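Local coordinates for uncharacterized protein (Klebsiella pneumoniae, PDB 2A2L) that is of unknown function but belongs to the HbpS-like family of haem-degrading proteins, so a role in binding or breaking down haem is possible, at residues Q19-V24 with C136-F141; Q8-I12 with Q115-A119; Q75-T81 with I103-P109; K27-V33 with Q129-L133; V36-V40 with S63-W68. All coordinates share one frame; numbering follows the deposited sequence.

Interaction 1. Residues Q19-V24 with C136-F141; sequences QMAAAV and CALDCF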
# COMPACT_ATOMS: atom_id res chain seq x y z
N GLN A 19 5.01 21.99 25.04
CA GLN A 19 4.26 22.60 26.11
C GLN A 19 2.80 22.20 26.09
O GLN A 19 2.25 21.84 27.14
CB GLN A 19 4.41 24.12 26.05
CG GLN A 19 5.84 24.62 26.22
CD GLN A 19 6.54 24.12 27.50
OE1 GLN A 19 6.15 24.45 28.63
NE2 GLN A 19 7.59 23.32 27.32
N MET A 20 2.16 22.24 24.92
CA MET A 20 0.78 21.73 24.75
C MET A 20 0.61 20.23 25.01
O MET A 20 -0.48 19.77 25.34
CB MET A 20 0.20 22.05 23.38
CG MET A 20 0.55 23.41 22.81
SD MET A 20 0.37 23.38 21.01
CE MET A 20 -1.26 23.94 20.94
N ALA A 21 1.69 19.47 24.86
CA ALA A 21 1.68 18.08 25.28
C ALA A 21 1.44 17.95 26.78
O ALA A 21 0.76 17.02 27.23
CB ALA A 21 2.97 17.38 24.86
N ALA A 22 1.99 18.88 27.56
CA ALA A 22 1.95 18.74 29.01
C ALA A 22 0.60 19.19 29.53
O ALA A 22 0.09 18.62 30.50
CB ALA A 22 3.07 19.53 29.66
N ALA A 23 0.04 20.20 28.87
CA ALA A 23 -1.29 20.69 29.19
C ALA A 23 -2.28 19.55 29.03
O ALA A 23 -2.94 19.15 30.00
CB ALA A 23 -1.66 21.84 28.26
N VAL A 24 -2.34 19.02 27.81
CA VAL A 24 -3.17 17.87 27.45
C VAL A 24 -2.99 16.70 28.41
O VAL A 24 -3.98 16.13 28.87
CB VAL A 24 -2.87 17.45 25.97
CG1 VAL A 24 -3.41 16.06 25.64
CG2 VAL A 24 -3.45 18.48 25.02
N CYS A 136 -8.02 22.62 24.69
CA CYS A 136 -7.13 22.71 25.82
C CYS A 136 -5.68 22.95 25.41
O CYS A 136 -5.02 23.78 26.01
CB CYS A 136 -7.27 21.40 26.60
SG CYS A 136 -6.01 21.00 27.83
N ALA A 137 -5.20 22.24 24.39
CA ALA A 137 -3.88 22.49 23.80
C ALA A 137 -3.78 23.90 23.18
O ALA A 137 -2.79 24.60 23.41
CB ALA A 137 -3.55 21.44 22.75
N LEU A 138 -4.79 24.30 22.41
CA LEU A 138 -4.84 25.62 21.79
C LEU A 138 -4.82 26.73 22.85
O LEU A 138 -4.06 27.69 22.74
CB LEU A 138 -6.08 25.74 20.89
CG LEU A 138 -6.27 24.71 19.76
CD1 LEU A 138 -7.15 25.27 18.70
CD2 LEU A 138 -4.96 24.29 19.12
N ASP A 139 -5.62 26.57 23.89
CA ASP A 139 -5.66 27.49 25.02
C ASP A 139 -4.32 27.63 25.74
O ASP A 139 -4.01 28.71 26.29
CB ASP A 139 -6.73 27.05 26.01
CG ASP A 139 -8.10 27.56 25.67
OD1 ASP A 139 -8.19 28.49 24.84
OD2 ASP A 139 -9.09 27.04 26.23
N CYS A 140 -3.54 26.55 25.78
CA CYS A 140 -2.17 26.59 26.29
C CYS A 140 -1.31 27.41 25.32
O CYS A 140 -0.57 28.31 25.74
CB CYS A 140 -1.62 25.17 26.49
SG CYS A 140 0.21 24.96 26.65
N PHE A 141 -1.44 27.11 24.03
CA PHE A 141 -0.62 27.75 23.01
C PHE A 141 -0.72 29.26 23.14
O PHE A 141 0.30 29.93 23.30
CB PHE A 141 -1.01 27.31 21.59
CG PHE A 141 -0.38 28.15 20.50
CD1 PHE A 141 0.96 28.00 20.18
CD2 PHE A 141 -1.13 29.09 19.80
CE1 PHE A 141 1.55 28.77 19.19
CE2 PHE A 141 -0.55 29.87 18.81
CZ PHE A 141 0.79 29.70 18.50

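Interaction 2. Residues Q8-I12 with Q115-A119; sequences QVQTI and QVIGA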
# COMPACT_ATOMS: atom_id res chain seq x y z
N GLN A 8 5.89 34.67 2.84
CA GLN A 8 6.30 34.47 4.23
C GLN A 8 5.18 33.84 5.03
O GLN A 8 4.05 34.33 5.02
CB GLN A 8 6.67 35.80 4.87
CG GLN A 8 8.11 36.18 4.68
CD GLN A 8 8.28 37.66 4.35
OE1 GLN A 8 7.35 38.46 4.50
NE2 GLN A 8 9.48 38.03 3.89
N VAL A 9 5.49 32.74 5.72
CA VAL A 9 4.51 32.02 6.55
C VAL A 9 5.10 31.60 7.89
O VAL A 9 6.30 31.35 8.02
CB VAL A 9 3.92 30.77 5.86
CG1 VAL A 9 2.90 31.17 4.82
CG2 VAL A 9 5.02 29.90 5.26
N GLN A 10 4.21 31.53 8.87
CA GLN A 10 4.54 31.07 10.20
C GLN A 10 4.24 29.57 10.40
O GLN A 10 3.19 29.08 10.01
CB GLN A 10 3.78 31.90 11.21
CG GLN A 10 4.55 32.14 12.48
CD GLN A 10 5.39 33.40 12.46
OE1 GLN A 10 6.26 33.59 13.31
NE2 GLN A 10 5.13 34.27 11.47
N THR A 11 5.21 28.88 10.99
CA THR A 11 5.07 27.49 11.39
C THR A 11 5.14 27.36 12.93
O THR A 11 5.87 28.10 13.58
CB THR A 11 6.12 26.58 10.65
OG1 THR A 11 5.78 25.19 10.79
CG2 THR A 11 7.55 26.83 11.15
N ILE A 12 4.35 26.46 13.50
CA ILE A 12 4.50 26.14 14.92
C ILE A 12 5.81 25.35 15.16
O ILE A 12 6.37 24.74 14.23
CB ILE A 12 3.22 25.43 15.53
CG1 ILE A 12 3.24 25.44 17.07
CG2 ILE A 12 3.02 24.03 14.97
CD1 ILE A 12 1.88 25.21 17.76
N GLN A 115 -3.86 32.98 10.44
CA GLN A 115 -3.02 32.09 9.66
C GLN A 115 -2.92 30.76 10.38
O GLN A 115 -2.86 30.72 11.61
CB GLN A 115 -1.62 32.69 9.55
CG GLN A 115 -0.79 32.20 8.37
CD GLN A 115 0.67 32.52 8.57
OE1 GLN A 115 1.54 31.90 7.97
NE2 GLN A 115 0.95 33.49 9.44
N VAL A 116 -2.89 29.69 9.60
CA VAL A 116 -2.83 28.33 10.14
C VAL A 116 -1.38 27.87 10.18
O VAL A 116 -0.75 27.64 9.15
CB VAL A 116 -3.74 27.38 9.33
CG1 VAL A 116 -3.40 25.91 9.54
CG2 VAL A 116 -5.19 27.65 9.65
N ILE A 117 -0.83 27.74 11.37
CA ILE A 117 0.60 27.53 11.50
C ILE A 117 0.97 26.06 11.72
O ILE A 117 2.14 25.70 11.92
CB ILE A 117 1.21 28.43 12.62
CG1 ILE A 117 0.63 28.07 13.99
CG2 ILE A 117 0.95 29.90 12.32
CD1 ILE A 117 1.43 28.64 15.13
N GLY A 118 -0.05 25.20 11.65
CA GLY A 118 0.06 23.83 12.11
C GLY A 118 -1.29 23.34 12.57
O GLY A 118 -2.30 24.01 12.33
N ALA A 119 -1.30 22.18 13.22
CA ALA A 119 -2.51 21.66 13.85
C ALA A 119 -2.21 20.64 14.93
O ALA A 119 -1.10 20.11 15.02
CB ALA A 119 -3.40 21.04 12.82

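Interaction 3. Residues Q75-T81 with I103-P109; sequences QGTHEIT and IFGGGLP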
# COMPACT_ATOMS: atom_id res chain seq x y z
N GLN A 75 -9.48 23.51 9.30
CA GLN A 75 -10.65 23.57 10.16
C GLN A 75 -10.64 22.35 11.11
O GLN A 75 -9.83 21.44 10.94
CB GLN A 75 -11.91 23.56 9.31
CG GLN A 75 -12.07 22.26 8.53
CD GLN A 75 -13.34 22.23 7.72
OE1 GLN A 75 -14.34 21.64 8.13
NE2 GLN A 75 -13.32 22.89 6.57
N GLY A 76 -11.53 22.32 12.10
CA GLY A 76 -11.61 21.16 12.97
C GLY A 76 -12.12 19.95 12.22
O GLY A 76 -12.98 20.07 11.36
N THR A 77 -11.60 18.77 12.55
CA THR A 77 -12.19 17.53 12.04
C THR A 77 -13.69 17.34 12.39
O THR A 77 -14.40 16.55 11.74
CB THR A 77 -11.34 16.26 12.40
OG1 THR A 77 -11.21 16.12 13.82
CG2 THR A 77 -9.95 16.34 11.75
N HIS A 78 -14.17 18.10 13.38
CA HIS A 78 -15.57 18.05 13.76
C HIS A 78 -16.44 18.81 12.78
O HIS A 78 -17.65 18.61 12.74
CB HIS A 78 -15.80 18.54 15.21
CG HIS A 78 -15.51 19.99 15.42
ND1 HIS A 78 -14.23 20.50 15.45
CD2 HIS A 78 -16.34 21.04 15.64
CE1 HIS A 78 -14.28 21.80 15.68
NE2 HIS A 78 -15.54 22.16 15.80
N GLU A 79 -15.83 19.68 11.99
CA GLU A 79 -16.58 20.55 11.11
C GLU A 79 -16.88 19.92 9.76
O GLU A 79 -17.63 20.48 8.97
CB GLU A 79 -15.83 21.86 10.91
CG GLU A 79 -15.75 22.76 12.11
CD GLU A 79 -15.00 24.02 11.78
OE1 GLU A 79 -13.93 24.25 12.40
OE2 GLU A 79 -15.44 24.75 10.88
N ILE A 80 -16.30 18.75 9.50
CA ILE A 80 -16.50 18.06 8.23
C ILE A 80 -17.44 16.86 8.32
O ILE A 80 -17.88 16.32 7.30
CB ILE A 80 -15.18 17.62 7.57
CG1 ILE A 80 -14.33 16.79 8.51
CG2 ILE A 80 -14.42 18.83 6.94
CD1 ILE A 80 -12.84 16.73 8.11
N THR A 81 -17.74 16.45 9.55
CA THR A 81 -18.65 15.34 9.82
C THR A 81 -19.97 15.40 9.04
O THR A 81 -20.37 14.42 8.41
CB THR A 81 -18.95 15.26 11.33
OG1 THR A 81 -17.77 15.60 12.07
CG2 THR A 81 -19.46 13.88 11.71
N ILE A 103 -12.77 12.40 10.27
CA ILE A 103 -14.08 13.02 10.05
C ILE A 103 -14.90 13.03 11.33
O ILE A 103 -16.11 13.25 11.31
CB ILE A 103 -14.89 12.31 8.91
CG1 ILE A 103 -14.99 10.80 9.17
CG2 ILE A 103 -14.28 12.62 7.56
CD1 ILE A 103 -16.05 10.10 8.38
N PHE A 104 -14.25 12.78 12.46
CA PHE A 104 -14.85 13.05 13.76
C PHE A 104 -13.92 13.94 14.56
O PHE A 104 -12.71 14.00 14.29
CB PHE A 104 -15.23 11.77 14.51
CG PHE A 104 -14.23 10.65 14.36
CD1 PHE A 104 -13.17 10.51 15.26
CD2 PHE A 104 -14.34 9.74 13.32
CE1 PHE A 104 -12.25 9.49 15.11
CE2 PHE A 104 -13.41 8.72 13.16
CZ PHE A 104 -12.36 8.59 14.06
N GLY A 105 -14.50 14.65 15.53
CA GLY A 105 -13.79 15.66 16.29
C GLY A 105 -12.53 15.13 16.95
O GLY A 105 -12.40 13.93 17.19
N GLY A 106 -11.61 16.04 17.23
CA GLY A 106 -10.40 15.69 17.94
C GLY A 106 -9.16 16.31 17.34
O GLY A 106 -8.06 16.14 17.87
N GLY A 107 -9.34 17.02 16.22
CA GLY A 107 -8.24 17.62 15.49
C GLY A 107 -8.56 19.08 15.32
O GLY A 107 -9.66 19.41 14.90
N LEU A 108 -7.64 19.95 15.70
CA LEU A 108 -7.85 21.40 15.53
C LEU A 108 -6.66 22.05 14.83
O LEU A 108 -5.52 21.69 15.10
CB LEU A 108 -8.12 22.08 16.89
CG LEU A 108 -9.50 21.79 17.50
CD1 LEU A 108 -9.60 22.31 18.90
CD2 LEU A 108 -10.64 22.37 16.64
N PRO A 109 -6.92 22.98 13.90
CA PRO A 109 -5.84 23.85 13.41
C PRO A 109 -5.40 24.87 14.46
O PRO A 109 -6.20 25.29 15.30
CB PRO A 109 -6.49 24.55 12.22
CG PRO A 109 -7.93 24.58 12.58
CD PRO A 109 -8.19 23.26 13.22
O HOH W 1 -12.25 18.63 15.78
O HOH W 2 -17.66 14.32 14.90

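Interaction 4. Residues K27-V33 with Q129-L133; sequences KATEINV and QDQLL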
# COMPACT_ATOMS: atom_id res chain seq x y z
N LYS A 27 -4.62 17.66 31.74
CA LYS A 27 -6.07 17.71 31.65
C LYS A 27 -6.68 16.32 31.46
O LYS A 27 -7.71 16.01 32.07
CB LYS A 27 -6.51 18.62 30.51
CG LYS A 27 -8.02 18.82 30.41
CD LYS A 27 -8.55 19.74 31.49
CE LYS A 27 -10.04 19.57 31.65
NZ LYS A 27 -10.48 20.01 33.01
N ALA A 28 -6.05 15.51 30.62
CA ALA A 28 -6.55 14.18 30.34
C ALA A 28 -6.56 13.39 31.65
O ALA A 28 -7.48 12.62 31.92
CB ALA A 28 -5.71 13.50 29.31
N THR A 29 -5.54 13.63 32.47
CA THR A 29 -5.39 12.90 33.72
C THR A 29 -6.51 13.09 34.74
O THR A 29 -6.98 12.12 35.34
CB THR A 29 -3.99 13.09 34.30
OG1 THR A 29 -3.22 11.91 34.00
CG2 THR A 29 -4.01 13.34 35.83
N GLU A 30 -6.97 14.33 34.87
CA GLU A 30 -8.03 14.69 35.81
C GLU A 30 -9.47 14.44 35.31
O GLU A 30 -10.42 14.37 36.12
CB GLU A 30 -7.88 16.15 36.25
CG GLU A 30 -7.61 17.11 35.12
CD GLU A 30 -7.76 18.57 35.53
OE1 GLU A 30 -8.82 19.18 35.23
OE2 GLU A 30 -6.80 19.11 36.14
N ILE A 31 -9.65 14.34 34.00
CA ILE A 31 -10.89 13.76 33.47
C ILE A 31 -10.77 12.25 33.20
O ILE A 31 -11.60 11.66 32.49
CB ILE A 31 -11.44 14.52 32.23
CG1 ILE A 31 -10.37 14.71 31.17
CG2 ILE A 31 -12.07 15.81 32.65
CD1 ILE A 31 -10.90 14.66 29.74
N ASN A 32 -9.70 11.67 33.77
CA ASN A 32 -9.52 10.22 33.93
C ASN A 32 -9.48 9.48 32.62
O ASN A 32 -10.17 8.48 32.45
CB ASN A 32 -10.60 9.62 34.82
CG ASN A 32 -10.26 9.70 36.29
OD1 ASN A 32 -11.12 10.01 37.11
ND2 ASN A 32 -9.00 9.40 36.64
N VAL A 33 -8.67 9.99 31.69
CA VAL A 33 -8.58 9.39 30.37
C VAL A 33 -7.12 9.36 29.87
O VAL A 33 -6.33 10.24 30.17
CB VAL A 33 -9.62 10.04 29.36
CG1 VAL A 33 -9.18 11.42 28.86
CG2 VAL A 33 -9.91 9.11 28.17
N GLN A 129 -14.40 14.36 24.37
CA GLN A 129 -13.16 14.49 25.13
C GLN A 129 -11.95 14.89 24.29
O GLN A 129 -11.26 15.86 24.62
CB GLN A 129 -12.86 13.21 25.88
CG GLN A 129 -13.71 13.05 27.14
CD GLN A 129 -13.61 11.66 27.71
OE1 GLN A 129 -13.22 10.72 27.01
NE2 GLN A 129 -13.95 11.53 28.98
N ASP A 130 -11.71 14.14 23.21
CA ASP A 130 -10.64 14.44 22.25
C ASP A 130 -10.62 15.92 21.89
O ASP A 130 -9.57 16.57 21.91
CB ASP A 130 -10.81 13.61 20.98
CG ASP A 130 -10.76 12.11 21.24
OD1 ASP A 130 -10.24 11.71 22.31
OD2 ASP A 130 -11.26 11.34 20.38
N GLN A 131 -11.80 16.45 21.60
CA GLN A 131 -11.95 17.80 21.10
C GLN A 131 -11.74 18.83 22.23
O GLN A 131 -11.25 19.93 21.97
CB GLN A 131 -13.33 17.93 20.47
CG GLN A 131 -13.42 19.05 19.48
CD GLN A 131 -14.85 19.42 19.17
OE1 GLN A 131 -15.73 18.56 19.04
NE2 GLN A 131 -15.09 20.74 19.04
N LEU A 132 -12.11 18.45 23.45
CA LEU A 132 -11.98 19.27 24.66
C LEU A 132 -10.50 19.40 25.03
O LEU A 132 -10.06 20.41 25.58
CB LEU A 132 -12.75 18.63 25.83
CG LEU A 132 -12.62 19.20 27.26
CD1 LEU A 132 -13.94 19.10 28.05
CD2 LEU A 132 -11.54 18.51 28.09
N LEU A 133 -9.74 18.34 24.72
CA LEU A 133 -8.33 18.28 25.05
C LEU A 133 -7.54 18.93 23.93
O LEU A 133 -6.41 19.37 24.13
CB LEU A 133 -7.89 16.83 25.22
CG LEU A 133 -8.50 16.04 26.37
CD1 LEU A 133 -8.02 14.64 26.33
CD2 LEU A 133 -8.17 16.67 27.70

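Interaction 5. Residues V36-V40 with S63-W68; sequences VFSVV and SLNKAW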
# COMPACT_ATOMS: atom_id res chain seq x y z
N VAL A 36 -3.58 9.62 23.01
CA VAL A 36 -2.50 10.13 22.14
C VAL A 36 -2.65 11.63 21.77
O VAL A 36 -3.75 12.08 21.47
CB VAL A 36 -2.34 9.26 20.91
CG1 VAL A 36 -0.98 9.50 20.20
CG2 VAL A 36 -2.47 7.80 21.32
N PHE A 37 -1.55 12.38 21.79
CA PHE A 37 -1.51 13.77 21.33
C PHE A 37 -0.53 13.91 20.19
O PHE A 37 0.59 13.38 20.25
CB PHE A 37 -1.08 14.72 22.46
CG PHE A 37 -1.07 16.20 22.07
CD1 PHE A 37 -2.25 16.84 21.63
CD2 PHE A 37 0.11 16.96 22.18
CE1 PHE A 37 -2.26 18.21 21.29
CE2 PHE A 37 0.13 18.34 21.85
CZ PHE A 37 -1.06 18.97 21.41
N SER A 38 -0.95 14.62 19.15
CA SER A 38 -0.06 14.88 18.03
C SER A 38 -0.10 16.33 17.66
O SER A 38 -1.10 16.98 17.91
CB SER A 38 -0.40 14.01 16.84
OG SER A 38 -0.44 12.67 17.25
N VAL A 39 1.02 16.83 17.12
CA VAL A 39 1.12 18.18 16.55
C VAL A 39 1.89 18.09 15.26
O VAL A 39 2.97 17.50 15.22
CB VAL A 39 1.89 19.21 17.45
CG1 VAL A 39 1.84 20.62 16.80
CG2 VAL A 39 1.32 19.28 18.85
N VAL A 40 1.35 18.69 14.21
CA VAL A 40 2.07 18.81 12.95
C VAL A 40 2.47 20.27 12.74
O VAL A 40 1.77 21.18 13.20
CB VAL A 40 1.22 18.30 11.76
CG1 VAL A 40 1.02 16.76 11.87
CG2 VAL A 40 -0.14 19.02 11.68
N SER A 63 -4.67 9.97 15.84
CA SER A 63 -4.30 11.26 16.43
C SER A 63 -3.44 12.11 15.51
O SER A 63 -3.72 13.30 15.32
CB SER A 63 -3.60 11.07 17.78
OG SER A 63 -2.73 12.16 18.04
N LEU A 64 -2.41 11.50 14.91
CA LEU A 64 -1.63 12.15 13.83
C LEU A 64 -2.50 12.64 12.68
O LEU A 64 -2.45 13.80 12.29
CB LEU A 64 -0.52 11.22 13.30
CG LEU A 64 0.46 11.81 12.28
CD1 LEU A 64 1.24 12.97 12.89
CD2 LEU A 64 1.40 10.76 11.66
N ASN A 65 -3.35 11.78 12.15
CA ASN A 65 -4.13 12.20 10.99
C ASN A 65 -5.19 13.24 11.25
O ASN A 65 -5.55 13.99 10.35
CB ASN A 65 -4.69 11.01 10.26
CG ASN A 65 -3.62 10.12 9.76
OD1 ASN A 65 -2.57 10.59 9.26
ND2 ASN A 65 -3.83 8.83 9.90
N LYS A 66 -5.70 13.28 12.48
CA LYS A 66 -6.55 14.38 12.90
C LYS A 66 -5.79 15.67 12.82
O LYS A 66 -6.35 16.66 12.41
CB LYS A 66 -7.08 14.17 14.32
CG LYS A 66 -8.16 13.10 14.43
CD LYS A 66 -8.50 12.80 15.88
CE LYS A 66 -9.85 12.11 16.03
NZ LYS A 66 -10.10 11.83 17.48
N ALA A 67 -4.51 15.67 13.19
CA ALA A 67 -3.72 16.90 13.13
C ALA A 67 -3.51 17.28 11.67
O ALA A 67 -3.76 18.41 11.25
CB ALA A 67 -2.38 16.76 13.87
N TRP A 68 -3.06 16.30 10.89
CA TRP A 68 -2.82 16.52 9.47
C TRP A 68 -4.09 16.93 8.74
O TRP A 68 -4.02 17.75 7.83
CB TRP A 68 -2.16 15.30 8.83
CG TRP A 68 -1.93 15.46 7.36
CD1 TRP A 68 -0.79 15.94 6.74
CD2 TRP A 68 -2.84 15.13 6.32
NE1 TRP A 68 -0.96 15.93 5.39
CE2 TRP A 68 -2.21 15.45 5.09
CE3 TRP A 68 -4.16 14.65 6.29
CZ2 TRP A 68 -2.84 15.28 3.85
CZ3 TRP A 68 -4.79 14.48 5.06
CH2 TRP A 68 -4.12 14.80 3.86

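Interaction 1. Residues Q19-V24 with C136-F141
Met20 enters a hollow formed by Ala137, Leu138, Cys140 and Phe141, a knob-into-hole contact between two helices that pack on one face of the antiparallel sheet of this HbpS-like fold. The segment axes approach to 8.5 Å and cross steeply, their N-to-C directions 132° apart, a little nearer to perpendicular than to antiparallel, so that close contact is confined to a few residues. Small side chains make it possible. Cys140 turns its sulfur to the backbone of 19-24, beside Gln19 O and Met20 N, a direction set by SG lying opposite the backbone N (chi1 163°), while its CB meets Ala23 CB at 3.8 Å. Cys136, one turn earlier and turned the same way, presents its sulfur to the backbone between Ala23 and Val24. Deeper in, Val24 CG2 rests against Ala137 CB at 3.7 Å, and Phe37 of strand 36-41 lies beneath both. The Phe141 ring leads away from this contact: it meets Phe112 edge-to-face and forms a cation-pi contact with Lys5 of the second subunit. Its CB stays against the first helix, 3.4 Å from Met20 CE. The Met20 chain, bent at its last torsion, brings its methyl into the hollow, with CE 3.8 Å from Ala137 CB and 4.1 Å from Leu138 CD2.

Interaction 2. Residues Q8-I12 with Q115-A119
Ile12 and Ile117 form the dense end of a parallel strand pairing, in which the N-terminal arm 6-12 runs alongside strand 116-123 with the segment axes 23° apart. Ile12 N donates to Ile117 O at 2.8 Å, and the side chains of the two residues cross at about a right angle, so that CD1 of Ile117 lies 3.7 Å from Ile12 CB. Ile117 holds CG1 between its backbone N and carbonyl carbon (chi1 63°), which swings CD1 toward Ile12 and leaves CG2 to press on Gln10 O at 3.3 Å. Gly118, lacking a side chain, lets Ile12 CG2 come to within 4.1 Å of its CA. Both Ile117 and Gly118 bond to Val110 of strand 107-111, consistent with a beta bulge, and Phe141 of helix 127-143 helps to close this end.

The other end is looser and relies on polar groups. There no main-chain carbonyl of 115-119 meets the arm; the extended side chain of Gln115 takes its place. The amide end of Gln10 turns away from the pairing toward Ser6 of the second subunit, whose own strand pairs antiparallel with residues 8-11, so the sheet runs on from one subunit into the other. Gln8, on this exposed side, packs on Gln10 of that chain. At this end the arm is tied to its own chain by the bond from Gln10 N to Gln115 OE1, 2.8 Å long, with the donor tilted 21° from the plane of the amide.

Interaction 3. Residues Q75-T81 with I103-P109
Gly107 O is gripped by two donors, the backbone N of Thr77 at 3.1 Å and a water at 2.8 Å. The Thr77 bond comes in tilted 30° from the carbonyl plane. The same water accepts from the backbone N of both His78 and Gly106 and lies 2.7 Å from His78 ND1, so a single molecule stitches the turn at 76-79 to the glycines facing it. Thr77 contributes again through its hydroxyl. Placed between its own N and carbonyl carbon (chi1 60°), OG1 donates to Phe104 O at 2.6 Å, from above the plane of that carbonyl, and takes a weak bond from Gly107 N.

The backbones come very close here, the CA atoms of His78 and Gly105 being 3.9 Å apart. His78 CB rests on Gly105 CA, and the edge of the imidazole ring meets Leu108 CD2, while Glu79 CG covers part of one ring face. Glu79 also steadies the turn, because its OE1 receives Gly76 N. Farther along, a second water bridges Thr81 OG1 and Gly105 N. At the other end the Pro109 ring lies against the backbone of Gln75, with CD 3.3 Å from the carbonyl O of that residue. Lys66 of helix 59-72 hydrogen-bonds to Gly105 O through NZ. The arrangement is a glycine-rich lead-in, Gly105 to Gly107, to a strand at the margin of the chain's antiparallel sheet, fastened by the loop that follows helix 59-72 in this HbpS-like domain.

Interaction 4. Residues K27-V33 with Q129-L133
The backbones of Ala28 and Leu133 keep well apart, their CA atoms 6.9 Å from each other at the nearest point, so side chains alone bridge the gap and no hydrogen bond crosses it. Leu133 does most of the work. Its CD2 presses on the start of the Lys27 side chain, tight at 3.5 Å from CG, while CD1 turns to Ala28 CB at 3.9 Å. Ile31 meets the same leucine tip to tip, CD1 against CD2 at 4.0 Å, and slides past Gln129, which runs in the opposite direction. Ile31 and Val33 can both face helix 127-143 because helix 14-30 ends here in a Schellman motif: Asn32 takes a positive phi of 61°, Val33 N returns to Ala28 O at 2.9 Å, and Asn32 N makes a weaker bond to Thr29 O. The chain then heads for strand 36-41 with Val33 CG2 lying near Gln129 OE1. Toward the solvent side, Lys27 leaves its backbone with CG anti to N (chi1 -175°) and bends at the next bond. Its aliphatic length crosses Leu132 at about a right angle, CE 4.0 Å from CD2, before NZ forms a salt bridge with Glu30 OE1 at 2.9 Å.

Interaction 5. Residues V36-V40 with S63-W68
Ser38 reaches from the middle of strand 36-41 straight into the first turn of segment 63-68. Its CB already lies 3.2 Å from Ser63 OG and 3.7 Å from Ser63 O. One bond farther, OG, anti to its carbonyl carbon (chi1 -53°), meets Ser63 OG in a hydrogen bond modelled at a very short 2.5 Å, a length that should be read with some doubt. Leu64 N is also near this oxygen, but at an angle too poor for a bond. Ser63 OG has a second partner in Gly121 O of strand 116-123, so this buried pair of hydroxyls draws on both the strand and its neighbour in the sheet.

Apolar contacts flank the serines. Before them, Val36 CB packs on Ser63 CB at 3.8 Å. After them, Val40 splits its two methyls: CG1 touches Leu64 CD1 at 3.9 Å, the side chains crossing at about a right angle, and CG2 settles over the backbone of Ala67, 3.7 Å from its O. Ala67 CB, at 3.9 Å from CG2, fills the angle between the methyls.

With segment axes 34° apart and 7.1 Å at closest approach, helix 59-72 lies against one face of the antiparallel sheet. Phe37 and Val39 point away from it, Phe37 toward Ala21 and Val39 toward Ala17 of helix 14-30, so strand 36-41 is sandwiched between this helix and the pair 14-30 and 127-143.

How the interactions relate
From the N terminus, the arm at 8-12 opens interaction 2, helix 14-30 opens interactions 1 and then 4, and strand 36-41 opens interaction 5, which is the first to close, on helix 59-72. Interaction 3 follows it in series, closing at 103-109. Both lie inside the larger loops closed in turn by interaction 2 at 115-119, interaction 4 at 129-133 and interaction 1 at 136-141. Interaction 4 therefore nests within interaction 1, while interaction 2 crosses both. Interactions 1 and 4 join the two helices on one sheet face, interaction 5 sets helix 59-72 on the other, and interaction 3 fastens the loop after it to strand 107-111 at the sheet's margin. The salt bridge Asp130–Lys66 connects interactions 4 and 5.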